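Local coordinates for protein cellulase (PDB 4W7W) that probably hydrolyses beta-1,4-linked glucan chains of cellulose as a glycosyl hydrolase family 5 cellulase with a beta/alpha-barrel fold, and binds glucose units in its cleft, at residues K180-V185 / G216-F221; Q225-D230 / F267-N272; S56-K61 / F311-G316. One frame throughout, in Å; residues are numbered along the deposited sequence.

Interaction 1 (K180-V185 / G216-F221); sequences KNLILV and GNNLAF
N218 plugs its side-chain amide into the notch formed where the loop residues K180 and N181 lead into L182. Extension of CG away from its own backbone N (chi1 -162°) carries ND2 to K180 O, 3.0 Å away. That oxygen lies almost in the amide plane, and the N-H points at it nearly straight (168°). On the other arm, N218 OD1 rests 3.6 Å from L182 CD1, the two side chains crossing at about a right angle. From there the backbones zip up as neighbouring parallel strands. I183 N donates to N218 O, A220 N to I183 O at 2.9 Å, and V185 N to A220 O at 2.8 Å, while alpha C-H groups of L182, L184, L219 and F221 fill in beside the carbonyls.

The small methyl of A220 leaves a dent that two leucines fill, L184 CD2 at 3.9 Å and L182 CD1 at 4.2 Å. On the other face the branched bulk of I183 meets L219, CB against CD1 at 3.7 Å. V185 and F221 run side by side there, CG1 beside CE1.

The two strands, 183-186 and 219-226, are neighbours in the closed eight-stranded parallel barrel. Strand 147-150 flanks 180-185 through its backbone bonds with F149, and I148 touches L182 and L184. Helix 160-176 covers I183 and V185 on the outside, and W254 meets the F221 ring edge-to-face.

Interaction 2 (Q225-D230 / F267-N272); sequences QYLDKD and FATANN. With BGC (beta-D-glucopyranose), chain C; BGC (beta-D-glucopyranose), chain B; GLC (alpha-D-glucopyranose), chain D.
Y226 turns its ring onto F267 and A268 at the C-terminal mouth of the beta/alpha barrel, where the successive parallel strands 219-226 and 262-268 splay apart beside the sugar cleft. F267 CA stands over one face of the tyrosine ring, displaced toward the rim, while the A268 methyl comes in at the edge, CB 3.7 Å from CE1. With CG placed beside its backbone N (chi1 -68°), the ring reaches across to strand 262-268. CD2 and CE2, on the side of the ring away from A268, come near the hydroxymethyl group of the chain B glucose, C6 lying 3.7 Å from CE2. The phenol oxygen bonds to E266, which fixes the ring's outer end, and W299 adds further packing.

Because the strands diverge, direct backbone pairing fades. Q225 O meets F267 CA and CB, each at 3.2 Å, and this buried oxygen has no conventional hydrogen-bond partner in the model. Further along, a water in the plane of the Y226 ring bridges the strands, accepting from L227 N and donating to A268 O, both at 2.8 Å. Beyond it, L227 and T269 lie alongside each other, pointing the same way, and meet through CD1 and CG2. The Q225 amide curls back so that NE2 bonds to Y226 O, tilted out of the carbonyl plane, while its OE1 accepts from H194 N. Past L227 the chain bends toward the glycan, and D230 O accepts a hydrogen bond from O2 of the chain C glucose at 2.8 Å.

Interaction 3 (S56-K61 / F311-G316); sequences SYFAGK and FTVQPG
The last turn of helix 52-60 meets an irregular run, 311-316, with the CA atoms of Y57 and P315 8.2 Å apart, so that side chains fill the gap. P315 lies flat against the Y57 ring in a CH-pi contact, CG poised 3.6 Å from the ring centroid and only 3° off its normal, with CB and CD spread over the CE1/CZ and CE2/CD2 sides. K61 CG covers the opposite face, so the tyrosine is sandwiched between proline and the aliphatic part of a lysine. Y57 CG stands anti to the backbone N (chi1 172°), which sends the ring out from the helix to the proline.

F58 is turned against it: Y57 CD2 sits over the centre of the phenylalanine face. The outer rim of F58 meets carbonyl oxygens near its plane, CZ at 3.4 Å from V313 O and CE2 at 3.9 Å from Q314 OE1, a setting that suits the weakly positive ring hydrogens. V313 CG2 packs obliquely on CE1 of the same ring. A water donates to Y57 OH at 2.7 Å and to V313 O at 2.8 Å, tying the two segments together; D321 also bonds to the phenol and forms a salt bridge with K61. Q314 OE1 additionally accepts from G302 N.

The bend ahead of the proline is an ST turn, Q314 N bonding to T312 OG1. Together these contacts fasten the loop after the last strand of a beta/alpha barrel to the helix that follows its first strand, close to the barrel's seam.

From the N terminus, segment 56-61 comes first, on the helix after the first barrel strand, but interaction 3 closes only when the chain returns at 311-316, some 250 residues later. Interactions 1 and 2 are both nested within that long loop. Interaction 1 closes first, joining strand 183-186 to strand 219-226; the latter strand runs on into interaction 2, which pairs its far end with strand 262-268. These two follow in series and do not cross. Their centres lie about 27 Å apart, on opposite sides of the chain's centre. Interactions 2 and 3 touch, the F311 ring packing on A268, T269 and A270, so the closing loop also reaches strand 262-268.

Interaction 1 (K180-V185 / G216-F221)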
loop_
_atom_site.group_PDB
_atom_site.type_symbol
_atom_site.label_atom_id
_atom_site.label_comp_id
_atom_site.label_asym_id
_atom_site.label_seq_id
_atom_site.Cartn_x
_atom_site.Cartn_y
_atom_site.Cartn_z
ATOM N N LYS A 180 1.047 -2.265 18.834
ATOM C CA LYS A 180 -0.302 -1.716 18.732
ATOM C C LYS A 180 -0.521 -0.957 17.425
ATOM O O LYS A 180 -1.573 -0.367 17.218
ATOM C CB LYS A 180 -0.585 -0.806 19.924
ATOM C CG LYS A 180 -0.523 -1.515 21.263
ATOM C CD LYS A 180 -0.808 -0.573 22.422
ATOM C CE LYS A 180 -0.884 -1.315 23.752
ATOM N NZ LYS A 180 -0.873 -0.382 24.910
ATOM N N ASN A 181 0.461 -1.003 16.532
ATOM C CA ASN A 181 0.445 -0.221 15.314
ATOM C C ASN A 181 -0.733 -0.594 14.425
ATOM O O ASN A 181 -1.224 -1.717 14.451
ATOM C CB ASN A 181 1.719 -0.473 14.509
ATOM C CG ASN A 181 2.995 -0.303 15.313
ATOM O OD1 ASN A 181 3.222 -1.027 16.280
ATOM N ND2 ASN A 181 3.851 0.620 14.903
ATOM N N LEU A 182 -1.164 0.354 13.601
ATOM C CA LEU A 182 -2.174 0.088 12.589
ATOM C C LEU A 182 -1.641 -0.958 11.617
ATOM O O LEU A 182 -0.499 -0.845 11.137
ATOM C CB LEU A 182 -2.496 1.391 11.843
ATOM C CG LEU A 182 -3.513 1.265 10.702
ATOM C CD1 LEU A 182 -4.886 0.796 11.156
ATOM C CD2 LEU A 182 -3.625 2.589 9.986
ATOM N N ILE A 183 -2.472 -1.957 11.324
ATOM C CA ILE A 183 -2.180 -2.980 10.332
ATOM C C ILE A 183 -3.127 -2.751 9.153
ATOM O O ILE A 183 -4.349 -2.680 9.337
ATOM C CB ILE A 183 -2.399 -4.402 10.897
ATOM C CG1 ILE A 183 -1.416 -4.688 12.019
ATOM C CG2 ILE A 183 -2.250 -5.427 9.784
ATOM C CD1 ILE A 183 -1.759 -5.945 12.796
ATOM N N LEU A 184 -2.557 -2.675 7.955
ATOM C CA LEU A 184 -3.321 -2.618 6.709
ATOM C C LEU A 184 -3.353 -4.023 6.108
ATOM O O LEU A 184 -2.312 -4.587 5.766
ATOM C CB LEU A 184 -2.709 -1.645 5.708
ATOM C CG LEU A 184 -2.581 -0.208 6.209
ATOM C CD1 LEU A 184 -2.010 0.654 5.098
ATOM C CD2 LEU A 184 -3.902 0.344 6.707
ATOM N N VAL A 185 -4.563 -4.563 5.983
ATOM C CA VAL A 185 -4.814 -5.941 5.550
ATOM C C VAL A 185 -5.416 -5.926 4.154
ATOM O O VAL A 185 -6.473 -5.350 3.962
ATOM C CB VAL A 185 -5.849 -6.647 6.467
ATOM C CG1 VAL A 185 -6.046 -8.097 6.045
ATOM C CG2 VAL A 185 -5.415 -6.572 7.908
ATOM N N GLY A 216 -5.754 -6.558 18.908
ATOM C CA GLY A 216 -5.355 -5.182 19.174
ATOM C C GLY A 216 -6.330 -4.137 18.652
ATOM O O GLY A 216 -6.109 -2.952 18.850
ATOM N N ASN A 217 -7.391 -4.577 17.959
ATOM C CA ASN A 217 -8.424 -3.673 17.438
ATOM C C ASN A 217 -7.849 -2.441 16.748
ATOM O O ASN A 217 -8.242 -1.306 17.050
ATOM C CB ASN A 217 -9.399 -3.240 18.540
ATOM C CG ASN A 217 -10.661 -2.606 17.974
ATOM O OD1 ASN A 217 -10.990 -2.783 16.789
ATOM N ND2 ASN A 217 -11.355 -1.838 18.805
ATOM N N ASN A 218 -6.924 -2.658 15.824
ATOM C CA ASN A 218 -6.354 -1.550 15.076
ATOM C C ASN A 218 -5.945 -2.001 13.681
ATOM O O ASN A 218 -4.764 -2.054 13.322
ATOM C CB ASN A 218 -5.196 -0.902 15.821
ATOM C CG ASN A 218 -4.880 0.476 15.297
ATOM O OD1 ASN A 218 -5.735 1.124 14.688
ATOM N ND2 ASN A 218 -3.661 0.939 15.524
ATOM N N LEU A 219 -6.985 -2.283 12.902
ATOM C CA LEU A 219 -6.875 -2.841 11.567
ATOM C C LEU A 219 -7.607 -1.938 10.588
ATOM O O LEU A 219 -8.612 -1.326 10.946
ATOM C CB LEU A 219 -7.611 -4.178 11.603
ATOM C CG LEU A 219 -7.363 -5.251 10.586
ATOM C CD1 LEU A 219 -5.905 -5.650 10.706
ATOM C CD2 LEU A 219 -8.252 -6.460 10.878
ATOM N N ALA A 220 -7.136 -1.920 9.348
ATOM C CA ALA A 220 -7.914 -1.378 8.231
ATOM C C ALA A 220 -7.677 -2.255 7.025
ATOM O O ALA A 220 -6.623 -2.873 6.898
ATOM C CB ALA A 220 -7.548 0.078 7.946
ATOM N N PHE A 221 -8.655 -2.278 6.127
ATOM C CA PHE A 221 -8.569 -3.080 4.925
ATOM C C PHE A 221 -8.029 -2.221 3.797
ATOM O O PHE A 221 -8.583 -1.160 3.476
ATOM C CB PHE A 221 -9.933 -3.692 4.609
ATOM C CG PHE A 221 -10.273 -4.760 5.592
ATOM C CD1 PHE A 221 -9.819 -6.048 5.406
ATOM C CD2 PHE A 221 -10.909 -4.450 6.790
ATOM C CE1 PHE A 221 -10.034 -7.027 6.361
ATOM C CE2 PHE A 221 -11.132 -5.425 7.754
ATOM C CZ PHE A 221 -10.703 -6.708 7.520
#

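Interaction 2 (Q225-D230 / F267-N272)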
loop_
_atom_site.group_PDB
_atom_site.type_symbol
_atom_site.label_atom_id
_atom_site.label_comp_id
_atom_site.label_asym_id
_atom_site.label_seq_id
_atom_site.Cartn_x
_atom_site.Cartn_y
_atom_site.Cartn_z
ATOM N N GLN A 225 -7.214 0.725 -6.446
ATOM C CA GLN A 225 -8.168 0.962 -7.528
ATOM C C GLN A 225 -7.552 1.798 -8.629
ATOM O O GLN A 225 -7.179 2.949 -8.440
ATOM C CB GLN A 225 -9.447 1.639 -7.030
ATOM C CG GLN A 225 -10.547 1.675 -8.080
ATOM C CD GLN A 225 -10.975 0.289 -8.478
ATOM O OE1 GLN A 225 -11.355 -0.514 -7.634
ATOM N NE2 GLN A 225 -10.935 -0.007 -9.770
ATOM N N TYR A 226 -7.495 1.185 -9.804
ATOM C CA TYR A 226 -7.103 1.853 -11.042
ATOM C C TYR A 226 -8.304 1.906 -11.980
ATOM O O TYR A 226 -9.287 1.185 -11.792
ATOM C CB TYR A 226 -5.910 1.114 -11.660
ATOM C CG TYR A 226 -4.651 1.240 -10.829
ATOM C CD1 TYR A 226 -3.820 2.340 -10.955
ATOM C CD2 TYR A 226 -4.286 0.259 -9.906
ATOM C CE1 TYR A 226 -2.665 2.463 -10.197
ATOM C CE2 TYR A 226 -3.124 0.389 -9.139
ATOM C CZ TYR A 226 -2.312 1.498 -9.296
ATOM O OH TYR A 226 -1.157 1.680 -8.581
ATOM N N LEU A 227 -8.244 2.800 -12.966
ATOM C CA LEU A 227 -9.444 3.184 -13.700
ATOM C C LEU A 227 -9.421 2.838 -15.182
ATOM O O LEU A 227 -10.321 3.237 -15.915
ATOM C CB LEU A 227 -9.700 4.689 -13.535
ATOM C CG LEU A 227 -9.926 5.244 -12.126
ATOM C CD1 LEU A 227 -10.483 6.651 -12.162
ATOM C CD2 LEU A 227 -10.746 4.323 -11.243
ATOM N N ASP A 228 -8.406 2.115 -15.626
ATOM C CA ASP A 228 -8.399 1.571 -16.979
ATOM C C ASP A 228 -9.294 0.314 -17.082
ATOM O O ASP A 228 -9.890 -0.102 -16.088
ATOM C CB ASP A 228 -6.957 1.383 -17.511
ATOM C CG ASP A 228 -6.100 0.456 -16.673
ATOM O OD1 ASP A 228 -6.434 0.178 -15.500
ATOM O OD2 ASP A 228 -5.042 0.044 -17.206
ATOM N N LYS A 229 -9.425 -0.258 -18.289
ATOM C CA LYS A 229 -10.473 -1.251 -18.568
ATOM C C LYS A 229 -10.433 -2.459 -17.654
ATOM O O LYS A 229 -11.495 -2.976 -17.284
ATOM C CB LYS A 229 -10.424 -1.719 -20.033
ATOM C CG LYS A 229 -11.540 -2.693 -20.445
ATOM C CD LYS A 229 -11.340 -3.245 -21.858
ATOM C CE LYS A 229 -12.603 -3.909 -22.413
ATOM N NZ LYS A 229 -13.039 -5.103 -21.630
ATOM N N ASP A 230 -9.233 -2.904 -17.302
ATOM C CA ASP A 230 -9.082 -4.054 -16.421
ATOM C C ASP A 230 -8.545 -3.704 -15.037
ATOM O O ASP A 230 -8.135 -4.590 -14.289
ATOM C CB ASP A 230 -8.207 -5.132 -17.060
ATOM C CG ASP A 230 -6.744 -4.761 -17.122
ATOM O OD1 ASP A 230 -6.421 -3.560 -17.038
ATOM O OD2 ASP A 230 -5.917 -5.696 -17.275
ATOM N N PHE A 267 -3.755 4.059 -6.039
ATOM C CA PHE A 267 -4.693 4.506 -7.061
ATOM C C PHE A 267 -3.904 5.507 -7.882
ATOM O O PHE A 267 -2.912 6.054 -7.421
ATOM C CB PHE A 267 -5.972 5.143 -6.481
ATOM C CG PHE A 267 -5.768 6.488 -5.782
ATOM C CD1 PHE A 267 -5.022 6.591 -4.621
ATOM C CD2 PHE A 267 -6.340 7.633 -6.291
ATOM C CE1 PHE A 267 -4.857 7.811 -3.987
ATOM C CE2 PHE A 267 -6.193 8.843 -5.657
ATOM C CZ PHE A 267 -5.447 8.943 -4.504
ATOM N N ALA A 268 -4.350 5.747 -9.106
ATOM C CA ALA A 268 -3.708 6.713 -9.987
ATOM C C ALA A 268 -4.643 7.020 -11.118
ATOM O O ALA A 268 -5.497 6.201 -11.481
ATOM C CB ALA A 268 -2.411 6.171 -10.558
ATOM N N THR A 269 -4.431 8.191 -11.701
ATOM C CA THR A 269 -5.113 8.667 -12.899
ATOM C C THR A 269 -4.090 9.402 -13.745
ATOM O O THR A 269 -3.145 9.993 -13.216
ATOM C CB THR A 269 -6.292 9.589 -12.525
ATOM O OG1 THR A 269 -5.840 10.661 -11.696
ATOM C CG2 THR A 269 -7.373 8.827 -11.791
ATOM N N ALA A 270 -4.285 9.369 -15.057
ATOM C CA ALA A 270 -3.378 10.041 -15.973
ATOM C C ALA A 270 -3.764 11.491 -16.173
ATOM O O ALA A 270 -4.828 11.941 -15.743
ATOM C CB ALA A 270 -3.357 9.310 -17.296
ATOM N N ASN A 271 -2.875 12.218 -16.831
ATOM C CA ASN A 271 -3.054 13.655 -16.976
ATOM C C ASN A 271 -3.889 14.053 -18.183
ATOM O O ASN A 271 -3.361 14.512 -19.194
ATOM C CB ASN A 271 -1.681 14.319 -17.054
ATOM C CG ASN A 271 -1.764 15.814 -17.184
ATOM O OD1 ASN A 271 -2.669 16.431 -16.651
ATOM N ND2 ASN A 271 -0.839 16.393 -17.919
ATOM N N ASN A 272 -5.203 13.886 -18.064
ATOM C CA ASN A 272 -6.138 14.263 -19.130
ATOM C C ASN A 272 -7.480 14.628 -18.513
ATOM O O ASN A 272 -7.733 14.294 -17.357
ATOM C CB ASN A 272 -6.242 13.162 -20.205
ATOM C CG ASN A 272 -6.752 11.831 -19.684
ATOM O OD1 ASN A 272 -7.892 11.716 -19.212
ATOM N ND2 ASN A 272 -5.894 10.806 -19.740
HETATM C C2 BGC C . -7.310 -7.231 -12.257
HETATM C C3 BGC C . -6.015 -6.446 -12.369
HETATM C C4 BGC C . -4.847 -7.364 -12.759
HETATM C C5 BGC C . -5.170 -8.254 -13.949
HETATM C C6 BGC C . -4.062 -9.281 -14.198
HETATM C C1 BGC C . -7.524 -8.116 -13.471
HETATM O O2 BGC C . -8.419 -6.337 -12.076
HETATM O O3 BGC C . -5.787 -5.869 -11.090
HETATM O O4 BGC C . -3.680 -6.623 -13.124
HETATM O O5 BGC C . -6.391 -8.959 -13.716
HETATM O O6 BGC C . -4.330 -9.957 -15.433
HETATM C C2 BGC B . -1.403 -6.177 -12.582
HETATM C C3 BGC B . -0.492 -5.686 -11.466
HETATM C C4 BGC B . -1.006 -4.377 -10.873
HETATM C C5 BGC B . -2.475 -4.520 -10.495
HETATM C C6 BGC B . -3.079 -3.194 -10.070
HETATM C C1 BGC B . -2.826 -6.250 -12.066
HETATM O O2 BGC B . -1.013 -7.476 -13.039
HETATM O O3 BGC B . 0.824 -5.489 -11.983
HETATM O O4 BGC B . -0.205 -3.978 -9.760
HETATM O O5 BGC B . -3.239 -4.962 -11.616
HETATM O O6 BGC B . -4.474 -3.340 -9.782
HETATM C C1 GLC D . -11.605 -10.913 -15.400
HETATM C C2 GLC D . -10.254 -11.581 -15.208
HETATM C C3 GLC D . -9.565 -10.985 -13.988
HETATM C C4 GLC D . -9.321 -9.503 -14.253
HETATM C C5 GLC D . -10.684 -8.844 -14.457
HETATM C C6 GLC D . -10.594 -7.354 -14.777
HETATM O O1 GLC D . -12.421 -11.256 -14.280
HETATM O O2 GLC D . -10.416 -12.997 -15.090
HETATM O O3 GLC D . -8.349 -11.683 -13.770
HETATM O O4 GLC D . -8.640 -8.932 -13.140
HETATM O O5 GLC D . -11.416 -9.497 -15.516
HETATM O O6 GLC D . -11.902 -6.775 -14.710
HETATM O O HOH W 1 -5.830 4.168 -13.308
#

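Interaction 3 (S56-K61 / F311-G316)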
loop_
_atom_site.group_PDB
_atom_site.type_symbol
_atom_site.label_atom_id
_atom_site.label_comp_id
_atom_site.label_asym_id
_atom_site.label_seq_id
_atom_site.Cartn_x
_atom_site.Cartn_y
_atom_site.Cartn_z
ATOM N N SER A 56 10.156 15.900 2.592
ATOM C CA SER A 56 9.829 17.299 2.855
ATOM C C SER A 56 8.988 17.917 1.729
ATOM O O SER A 56 8.099 18.711 2.001
ATOM C CB SER A 56 11.081 18.125 3.148
ATOM O OG SER A 56 12.030 18.018 2.127
ATOM N N TYR A 57 9.254 17.549 0.485
ATOM C CA TYR A 57 8.447 18.045 -0.629
ATOM C C TYR A 57 6.987 17.652 -0.433
ATOM O O TYR A 57 6.086 18.499 -0.510
ATOM C CB TYR A 57 8.944 17.505 -1.971
ATOM C CG TYR A 57 7.987 17.862 -3.088
ATOM C CD1 TYR A 57 7.981 19.127 -3.648
ATOM C CD2 TYR A 57 7.048 16.943 -3.534
ATOM C CE1 TYR A 57 7.079 19.457 -4.642
ATOM C CE2 TYR A 57 6.143 17.267 -4.522
ATOM C CZ TYR A 57 6.155 18.519 -5.078
ATOM O OH TYR A 57 5.236 18.795 -6.076
ATOM N N PHE A 58 6.730 16.382 -0.164
ATOM C CA PHE A 58 5.336 15.959 -0.029
ATOM C C PHE A 58 4.686 16.524 1.225
ATOM O O PHE A 58 3.521 16.879 1.200
ATOM C CB PHE A 58 5.210 14.432 -0.183
ATOM C CG PHE A 58 5.470 14.002 -1.594
ATOM C CD1 PHE A 58 4.552 14.350 -2.587
ATOM C CD2 PHE A 58 6.655 13.393 -1.986
ATOM C CE1 PHE A 58 4.801 14.072 -3.911
ATOM C CE2 PHE A 58 6.915 13.119 -3.312
ATOM C CZ PHE A 58 5.992 13.476 -4.285
ATOM N N ALA A 59 5.440 16.646 2.316
ATOM C CA ALA A 59 4.915 17.309 3.503
ATOM C C ALA A 59 4.487 18.732 3.184
ATOM O O ALA A 59 3.457 19.199 3.679
ATOM C CB ALA A 59 5.926 17.311 4.620
ATOM N N GLY A 60 5.272 19.426 2.368
ATOM C CA GLY A 60 4.959 20.802 1.968
ATOM C C GLY A 60 3.706 20.929 1.133
ATOM O O GLY A 60 3.109 21.990 1.074
ATOM N N LYS A 61 3.280 19.835 0.512
ATOM C CA LYS A 61 2.015 19.772 -0.211
ATOM C C LYS A 61 0.863 19.310 0.651
ATOM O O LYS A 61 -0.238 19.133 0.130
ATOM C CB LYS A 61 2.154 18.843 -1.409
ATOM C CG LYS A 61 3.157 19.323 -2.425
ATOM C CD LYS A 61 2.826 20.745 -2.826
ATOM C CE LYS A 61 3.555 21.181 -4.061
ATOM N NZ LYS A 61 3.123 22.561 -4.403
ATOM N N PHE A 311 1.863 8.328 -14.269
ATOM C CA PHE A 311 1.304 8.501 -12.925
ATOM C C PHE A 311 2.264 9.171 -11.951
ATOM O O PHE A 311 1.976 9.248 -10.768
ATOM C CB PHE A 311 0.845 7.146 -12.359
ATOM C CG PHE A 311 -0.128 6.409 -13.235
ATOM C CD1 PHE A 311 -1.220 7.035 -13.837
ATOM C CD2 PHE A 311 0.007 5.047 -13.381
ATOM C CE1 PHE A 311 -2.123 6.302 -14.614
ATOM C CE2 PHE A 311 -0.887 4.318 -14.131
ATOM C CZ PHE A 311 -1.942 4.945 -14.764
ATOM N N THR A 312 3.412 9.634 -12.414
ATOM C CA THR A 312 4.361 10.228 -11.500
ATOM C C THR A 312 3.878 11.543 -10.914
ATOM O O THR A 312 3.430 12.423 -11.650
ATOM C CB THR A 312 5.732 10.433 -12.144
ATOM O OG1 THR A 312 6.594 10.991 -11.152
ATOM C CG2 THR A 312 5.710 11.340 -13.401
ATOM N N VAL A 313 4.039 11.706 -9.607
ATOM C CA VAL A 313 3.938 13.024 -8.991
ATOM C C VAL A 313 5.259 13.439 -8.341
ATOM O O VAL A 313 5.284 14.366 -7.529
ATOM C CB VAL A 313 2.722 13.182 -8.044
ATOM C CG1 VAL A 313 1.436 13.059 -8.852
ATOM C CG2 VAL A 313 2.761 12.198 -6.887
ATOM N N GLN A 314 6.359 12.784 -8.724
ATOM C CA GLN A 314 7.669 13.241 -8.299
ATOM C C GLN A 314 7.936 14.603 -8.946
ATOM O O GLN A 314 7.807 14.722 -10.155
ATOM C CB GLN A 314 8.735 12.249 -8.744
ATOM C CG GLN A 314 10.132 12.591 -8.243
ATOM C CD GLN A 314 10.327 12.421 -6.750
ATOM O OE1 GLN A 314 9.483 11.877 -6.027
ATOM N NE2 GLN A 314 11.483 12.843 -6.288
ATOM N N PRO A 315 8.308 15.626 -8.150
ATOM C CA PRO A 315 8.540 16.934 -8.750
ATOM C C PRO A 315 9.665 16.864 -9.734
ATOM O O PRO A 315 10.568 16.017 -9.636
ATOM C CB PRO A 315 8.885 17.811 -7.557
ATOM C CG PRO A 315 9.416 16.868 -6.544
ATOM C CD PRO A 315 8.555 15.643 -6.708
ATOM N N GLY A 316 9.607 17.749 -10.713
ATOM C CA GLY A 316 10.647 17.798 -11.718
ATOM C C GLY A 316 12.002 18.176 -11.144
ATOM O O GLY A 316 12.084 18.794 -10.095
HETATM O O HOH W 2 4.471 16.990 -7.987
#